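Local coordinates for protein glutamyl-tRNA(Gln) amidotransferase subunit B, mitochondrial (Saccharomyces cerevisiae, PDB 4N0H) that is subunit B of a mitochondrial amidotransferase complex, a GatB/GatE-family protein that assembles with subunit F and a further protein chain, at residues Ala44-Thr49 with Val160-Ser165; Ile135-Ile140 with Glu171-Pro176. All blocks are in the same frame, centred on the assembly; numbering follows the deposited sequence.

Contact 1: Ala44-Thr49 with Val160-Ser165; sequences APNHHT and VDLNRS
Asn163 reaches into the loop 44-49 and holds it with both ends of its side-chain amide. Its OD1 accepts two backbone N-H groups. His47 N lies in the carbonyl plane, on a lone pair, at 2.9 Å from Asn163 OD1. His48 N lies above that plane, 2.8 Å from Asn163 OD1. Asn163 ND2 donates to Ala44 O at 2.9 Å. The flat amide is thus fixed in rotation by three bonds. Asn46 answers in the other direction. Its chi1 of -60° sets CG beside Asn46 N and turns the amide toward the 160-162 backbone. Asn46 OD1 takes the N-H of Leu162 N at 2.7 Å, with the donor above the carbonyl plane and the bond fairly straight (164°). Asn46 ND2 gives a longer bond of 3.3 Å to a lone pair of Val160 O. Asn46 ND2 also bonds Ala147 O of the subunit F chain. Asp161 OD2 joins the backbones of the two asparagines. It accepts from opposite faces of the carboxylate, from Asn46 N at 2.8 Å and from Asn163 N at 3.0 Å. Thr49 CG2 packs on Leu162 O. Asn46, Thr49, Asp161, Leu162 and Asn163 make the tight, buried part. Ala44, His47 and His48 offer backbone groups from the more exposed side, where packing is looser. There Pro45 CB rests on Asp161 CG at 3.7 Å. The His48 ring comes obliquely to the Asn163 amide, planes 49° apart, and its ND1 bonds Ser132 of the subunit F chain. Val160 also pairs antiparallel with a strand of subunit F, so the contact forms part of that interface. Asp161 OD2, on strand 157-161, accepts from Asn163 N and so forms an Asx turn.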
loop_
_atom_site.group_PDB
_atom_site.type_symbol
_atom_site.label_atom_id
_atom_site.label_comp_id
_atom_site.label_asym_id
_atom_site.label_seq_id
_atom_site.Cartn_x
_atom_site.Cartn_y
_atom_site.Cartn_z
ATOM N N ALA B 44 31.292 0.050 6.661
ATOM C CA ALA B 44 30.717 -0.836 7.663
ATOM C C ALA B 44 29.321 -1.221 7.190
ATOM O O ALA B 44 28.600 -0.386 6.648
ATOM C CB ALA B 44 30.653 -0.150 9.022
ATOM N N PRO B 45 28.938 -2.492 7.380
ATOM C CA PRO B 45 27.644 -2.970 6.879
ATOM C C PRO B 45 26.480 -2.281 7.583
ATOM O O PRO B 45 26.597 -1.952 8.765
ATOM C CB PRO B 45 27.654 -4.462 7.236
ATOM C CG PRO B 45 29.085 -4.792 7.550
ATOM C CD PRO B 45 29.688 -3.542 8.087
ATOM N N ASN B 46 25.384 -2.068 6.857
ATOM C CA ASN B 46 24.155 -1.530 7.426
ATOM C C ASN B 46 24.369 -0.222 8.167
ATOM O O ASN B 46 23.940 -0.051 9.311
ATOM C CB ASN B 46 23.488 -2.580 8.309
ATOM C CG ASN B 46 23.131 -3.836 7.530
ATOM O OD1 ASN B 46 22.437 -3.764 6.520
ATOM N ND2 ASN B 46 23.644 -4.986 7.970
ATOM N N HIS B 47 25.053 0.689 7.491
ATOM C CA HIS B 47 25.431 1.978 8.047
ATOM C C HIS B 47 24.728 3.072 7.243
ATOM O O HIS B 47 24.217 4.047 7.798
ATOM C CB HIS B 47 26.950 2.117 7.963
ATOM C CG HIS B 47 27.477 3.454 8.384
ATOM N ND1 HIS B 47 27.524 3.857 9.701
ATOM C CD2 HIS B 47 28.012 4.466 7.660
ATOM C CE1 HIS B 47 28.053 5.066 9.769
ATOM N NE2 HIS B 47 28.355 5.460 8.544
ATOM N N HIS B 48 24.685 2.883 5.931
ATOM C CA HIS B 48 23.977 3.796 5.039
ATOM C C HIS B 48 22.548 3.313 4.809
ATOM O O HIS B 48 22.141 3.071 3.666
ATOM C CB HIS B 48 24.709 3.897 3.697
ATOM C CG HIS B 48 26.123 4.369 3.813
ATOM N ND1 HIS B 48 26.455 5.607 4.324
ATOM C CD2 HIS B 48 27.294 3.774 3.479
ATOM C CE1 HIS B 48 27.768 5.754 4.298
ATOM N NE2 HIS B 48 28.301 4.656 3.789
ATOM N N THR B 49 21.785 3.186 5.892
ATOM C CA THR B 49 20.444 2.619 5.818
ATOM C C THR B 49 19.416 3.385 6.650
ATOM O O THR B 49 19.521 3.470 7.874
ATOM C CB THR B 49 20.442 1.150 6.293
ATOM O OG1 THR B 49 21.045 1.072 7.586
ATOM C CG2 THR B 49 21.214 0.260 5.328
ATOM N N VAL B 160 24.051 -10.504 5.486
ATOM C CA VAL B 160 23.356 -9.554 4.632
ATOM C C VAL B 160 23.680 -8.112 4.998
ATOM O O VAL B 160 23.521 -7.698 6.146
ATOM C CB VAL B 160 21.822 -9.767 4.688
ATOM C CG1 VAL B 160 21.108 -8.713 3.850
ATOM C CG2 VAL B 160 21.467 -11.172 4.216
ATOM N N ASP B 161 24.130 -7.357 4.003
ATOM C CA ASP B 161 24.409 -5.936 4.151
ATOM C C ASP B 161 23.445 -5.164 3.254
ATOM O O ASP B 161 23.428 -5.359 2.039
ATOM C CB ASP B 161 25.860 -5.655 3.751
ATOM C CG ASP B 161 26.237 -4.181 3.856
ATOM O OD1 ASP B 161 27.365 -3.842 3.440
ATOM O OD2 ASP B 161 25.430 -3.363 4.348
ATOM N N LEU B 162 22.643 -4.291 3.856
ATOM C CA LEU B 162 21.617 -3.564 3.111
ATOM C C LEU B 162 22.059 -2.162 2.675
ATOM O O LEU B 162 21.231 -1.355 2.250
ATOM C CB LEU B 162 20.305 -3.507 3.911
ATOM C CG LEU B 162 19.655 -4.872 4.186
ATOM C CD1 LEU B 162 18.390 -4.746 5.049
ATOM C CD2 LEU B 162 19.348 -5.607 2.878
ATOM N N ASN B 163 23.360 -1.876 2.772
ATOM C CA ASN B 163 23.889 -0.601 2.287
ATOM C C ASN B 163 23.529 -0.387 0.815
ATOM O O ASN B 163 23.235 0.729 0.395
ATOM C CB ASN B 163 25.420 -0.515 2.447
ATOM C CG ASN B 163 25.856 -0.101 3.852
ATOM O OD1 ASN B 163 25.064 0.391 4.653
ATOM N ND2 ASN B 163 27.134 -0.291 4.144
ATOM N N ARG B 164 23.553 -1.465 0.035
ATOM C CA ARG B 164 23.311 -1.365 -1.400
ATOM C C ARG B 164 21.822 -1.469 -1.745
ATOM O O ARG B 164 21.416 -1.175 -2.865
ATOM C CB ARG B 164 24.106 -2.432 -2.156
ATOM C CG ARG B 164 24.181 -2.205 -3.660
ATOM C CD ARG B 164 24.795 -3.399 -4.375
ATOM N NE ARG B 164 23.879 -4.537 -4.427
ATOM C CZ ARG B 164 24.217 -5.742 -4.877
ATOM N NH1 ARG B 164 23.323 -6.722 -4.895
ATOM N NH2 ARG B 164 25.453 -5.966 -5.310
ATOM N N SER B 165 21.010 -1.888 -0.781
ATOM C CA SER B 165 19.575 -1.977 -1.013
ATOM C C SER B 165 19.033 -0.579 -1.257
ATOM O O SER B 165 19.410 0.358 -0.557
ATOM C CB SER B 165 18.870 -2.615 0.180
ATOM O OG SER B 165 17.521 -2.910 -0.137
#

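Contact 2: Ile135-Ile140 with Glu171-Pro176; sequences ILQLQI and ELVTKP
Val173 O faces two successive N-H groups, those of Leu136 and Gln137, which makes a classic beta bulge in the antiparallel pairing of strands 130-142 and 168-174. Both strands belong to the large mixed sheet of the domain. Among the backbone bonds, Leu136 N to Val173 O is short, 2.6 Å, and Gln137 N to Val173 O is weak. Past the bulge the pairing is regular. Val173 N meets Gln137 O at 3.1 Å. Gln139 and Glu171 form an antiparallel hydrogen-bonded pair, N to O in both directions. Between them, Leu138 CA makes a CA-H...O contact with Glu171 O.

The apolar contacts lie on both sides. Ile135 crosses Leu172 at about a right angle, Ile135 CD1 to Leu172 CD2 3.9 Å. Leu172 and Leu138 also pack on helix 65-78. Leu136 CD1 lies beside Val173 CG1, the two side chains pointing the same way.

Polar side chains share the face with Val173. Gln139 and Glu171 run side by side, amide and carboxylate planes 71° apart. Gln139 OE1 and Glu171 OE2 are 3.7 Å apart and not hydrogen-bonded. Glu171 OE2 also lies close to the carboxylate of Glu141. At the strand end, the bend at chi2 (138°) sets Lys175 CD near Ile135. Lys175 NZ makes a weak bond to Ile135 O, 3.2 Å.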
loop_
_atom_site.group_PDB
_atom_site.type_symbol
_atom_site.label_atom_id
_atom_site.label_comp_id
_atom_site.label_asym_id
_atom_site.label_seq_id
_atom_site.Cartn_x
_atom_site.Cartn_y
_atom_site.Cartn_z
ATOM N N ILE B 135 17.256 0.174 -29.161
ATOM C CA ILE B 135 16.930 0.005 -27.749
ATOM C C ILE B 135 15.443 -0.297 -27.593
ATOM O O ILE B 135 14.600 0.401 -28.155
ATOM C CB ILE B 135 17.268 1.272 -26.938
ATOM C CG1 ILE B 135 18.713 1.710 -27.201
ATOM C CG2 ILE B 135 17.028 1.043 -25.451
ATOM C CD1 ILE B 135 19.753 0.675 -26.820
ATOM N N LEU B 136 15.122 -1.345 -26.843
ATOM C CA LEU B 136 13.731 -1.696 -26.586
ATOM C C LEU B 136 13.149 -0.704 -25.588
ATOM O O LEU B 136 12.177 -0.003 -25.880
ATOM C CB LEU B 136 13.636 -3.115 -26.014
ATOM C CG LEU B 136 12.372 -3.966 -26.207
ATOM C CD1 LEU B 136 12.438 -5.196 -25.313
ATOM C CD2 LEU B 136 11.084 -3.201 -25.952
ATOM N N GLN B 137 13.750 -0.651 -24.404
ATOM C CA GLN B 137 13.242 0.200 -23.340
ATOM C C GLN B 137 14.289 0.510 -22.276
ATOM O O GLN B 137 15.380 -0.066 -22.252
ATOM C CB GLN B 137 12.024 -0.448 -22.685
ATOM C CG GLN B 137 12.330 -1.764 -22.001
ATOM C CD GLN B 137 11.076 -2.499 -21.584
ATOM O OE1 GLN B 137 10.973 -2.979 -20.459
ATOM N NE2 GLN B 137 10.113 -2.595 -22.496
ATOM N N LEU B 138 13.917 1.417 -21.381
ATOM C CA LEU B 138 14.802 1.953 -20.367
ATOM C C LEU B 138 13.985 2.007 -19.077
ATOM O O LEU B 138 12.920 2.618 -19.054
ATOM C CB LEU B 138 15.218 3.354 -20.808
ATOM C CG LEU B 138 16.450 4.076 -20.289
ATOM C CD1 LEU B 138 16.958 5.006 -21.382
ATOM C CD2 LEU B 138 16.109 4.861 -19.038
ATOM N N GLN B 139 14.459 1.351 -18.018
ATOM C CA GLN B 139 13.689 1.251 -16.772
ATOM C C GLN B 139 14.487 1.690 -15.545
ATOM O O GLN B 139 15.677 1.407 -15.437
ATOM C CB GLN B 139 13.209 -0.189 -16.545
ATOM C CG GLN B 139 12.240 -0.720 -17.586
ATOM C CD GLN B 139 11.782 -2.140 -17.286
ATOM O OE1 GLN B 139 12.352 -2.824 -16.433
ATOM N NE2 GLN B 139 10.741 -2.587 -17.984
ATOM N N ILE B 140 13.821 2.366 -14.612
ATOM C CA ILE B 140 14.434 2.692 -13.327
ATOM C C ILE B 140 13.993 1.647 -12.312
ATOM O O ILE B 140 12.811 1.303 -12.248
ATOM C CB ILE B 140 14.000 4.084 -12.830
ATOM C CG1 ILE B 140 14.379 5.161 -13.849
ATOM C CG2 ILE B 140 14.613 4.386 -11.465
ATOM C CD1 ILE B 140 13.652 6.479 -13.637
ATOM N N GLU B 171 17.915 -0.061 -15.979
ATOM C CA GLU B 171 18.058 -1.231 -16.827
ATOM C C GLU B 171 17.801 -0.833 -18.269
ATOM O O GLU B 171 16.754 -0.270 -18.591
ATOM C CB GLU B 171 17.094 -2.346 -16.418
ATOM C CG GLU B 171 17.192 -3.577 -17.312
ATOM C CD GLU B 171 16.144 -4.632 -16.998
ATOM O OE1 GLU B 171 15.942 -5.536 -17.838
ATOM O OE2 GLU B 171 15.528 -4.567 -15.914
ATOM N N LEU B 172 18.767 -1.124 -19.134
ATOM C CA LEU B 172 18.619 -0.874 -20.559
ATOM C C LEU B 172 18.485 -2.196 -21.298
ATOM O O LEU B 172 19.334 -3.078 -21.169
ATOM C CB LEU B 172 19.814 -0.075 -21.088
ATOM C CG LEU B 172 19.859 0.239 -22.585
ATOM C CD1 LEU B 172 20.362 1.646 -22.812
ATOM C CD2 LEU B 172 20.734 -0.763 -23.327
ATOM N N VAL B 173 17.411 -2.339 -22.064
ATOM C CA VAL B 173 17.216 -3.541 -22.862
ATOM C C VAL B 173 17.299 -3.208 -24.352
ATOM O O VAL B 173 16.541 -2.374 -24.859
ATOM C CB VAL B 173 15.866 -4.207 -22.555
ATOM C CG1 VAL B 173 15.771 -5.561 -23.249
ATOM C CG2 VAL B 173 15.686 -4.363 -21.058
ATOM N N THR B 174 18.231 -3.849 -25.049
ATOM C CA THR B 174 18.361 -3.657 -26.486
ATOM C C THR B 174 17.442 -4.620 -27.222
ATOM O O THR B 174 16.976 -5.607 -26.655
ATOM C CB THR B 174 19.801 -3.911 -26.971
ATOM O OG1 THR B 174 20.048 -5.320 -27.019
ATOM C CG2 THR B 174 20.810 -3.251 -26.049
ATOM N N LYS B 175 17.179 -4.327 -28.490
ATOM C CA LYS B 175 16.524 -5.281 -29.368
ATOM C C LYS B 175 17.560 -6.337 -29.746
ATOM O O LYS B 175 18.759 -6.103 -29.594
ATOM C CB LYS B 175 15.974 -4.564 -30.602
ATOM C CG LYS B 175 14.706 -3.773 -30.313
ATOM C CD LYS B 175 14.705 -2.422 -31.001
ATOM C CE LYS B 175 13.495 -1.596 -30.581
ATOM N NZ LYS B 175 13.546 -0.208 -31.121
ATOM N N PRO B 176 17.112 -7.511 -30.221
ATOM C CA PRO B 176 18.068 -8.564 -30.588
ATOM C C PRO B 176 18.837 -8.244 -31.872
ATOM O O PRO B 176 18.819 -9.044 -32.806
ATOM C CB PRO B 176 17.172 -9.790 -30.814
ATOM C CG PRO B 176 15.872 -9.463 -30.152
ATOM C CD PRO B 176 15.719 -7.986 -30.289
#

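Contact 2 lies near the middle of the chain, its centre about 8 Å from the chain centre. Contact 1 is peripheral, its centre about 21 Å from the chain centre, yet mostly buried, with subunit F packing against it. No other chain touches contact 2. The two share no element, although strands 157-161 and 168-174 follow each other in sequence. Their centres are 28 Å apart and their nearest atoms about 12 Å. In contact 1 side-chain amides and a carboxylate hold an irregular loop. In contact 2 backbone bonds carry the pairing, and apolar side chains face helices 65-78 and 181-197. Both belong to the GatB/GatE-family catalytic domain.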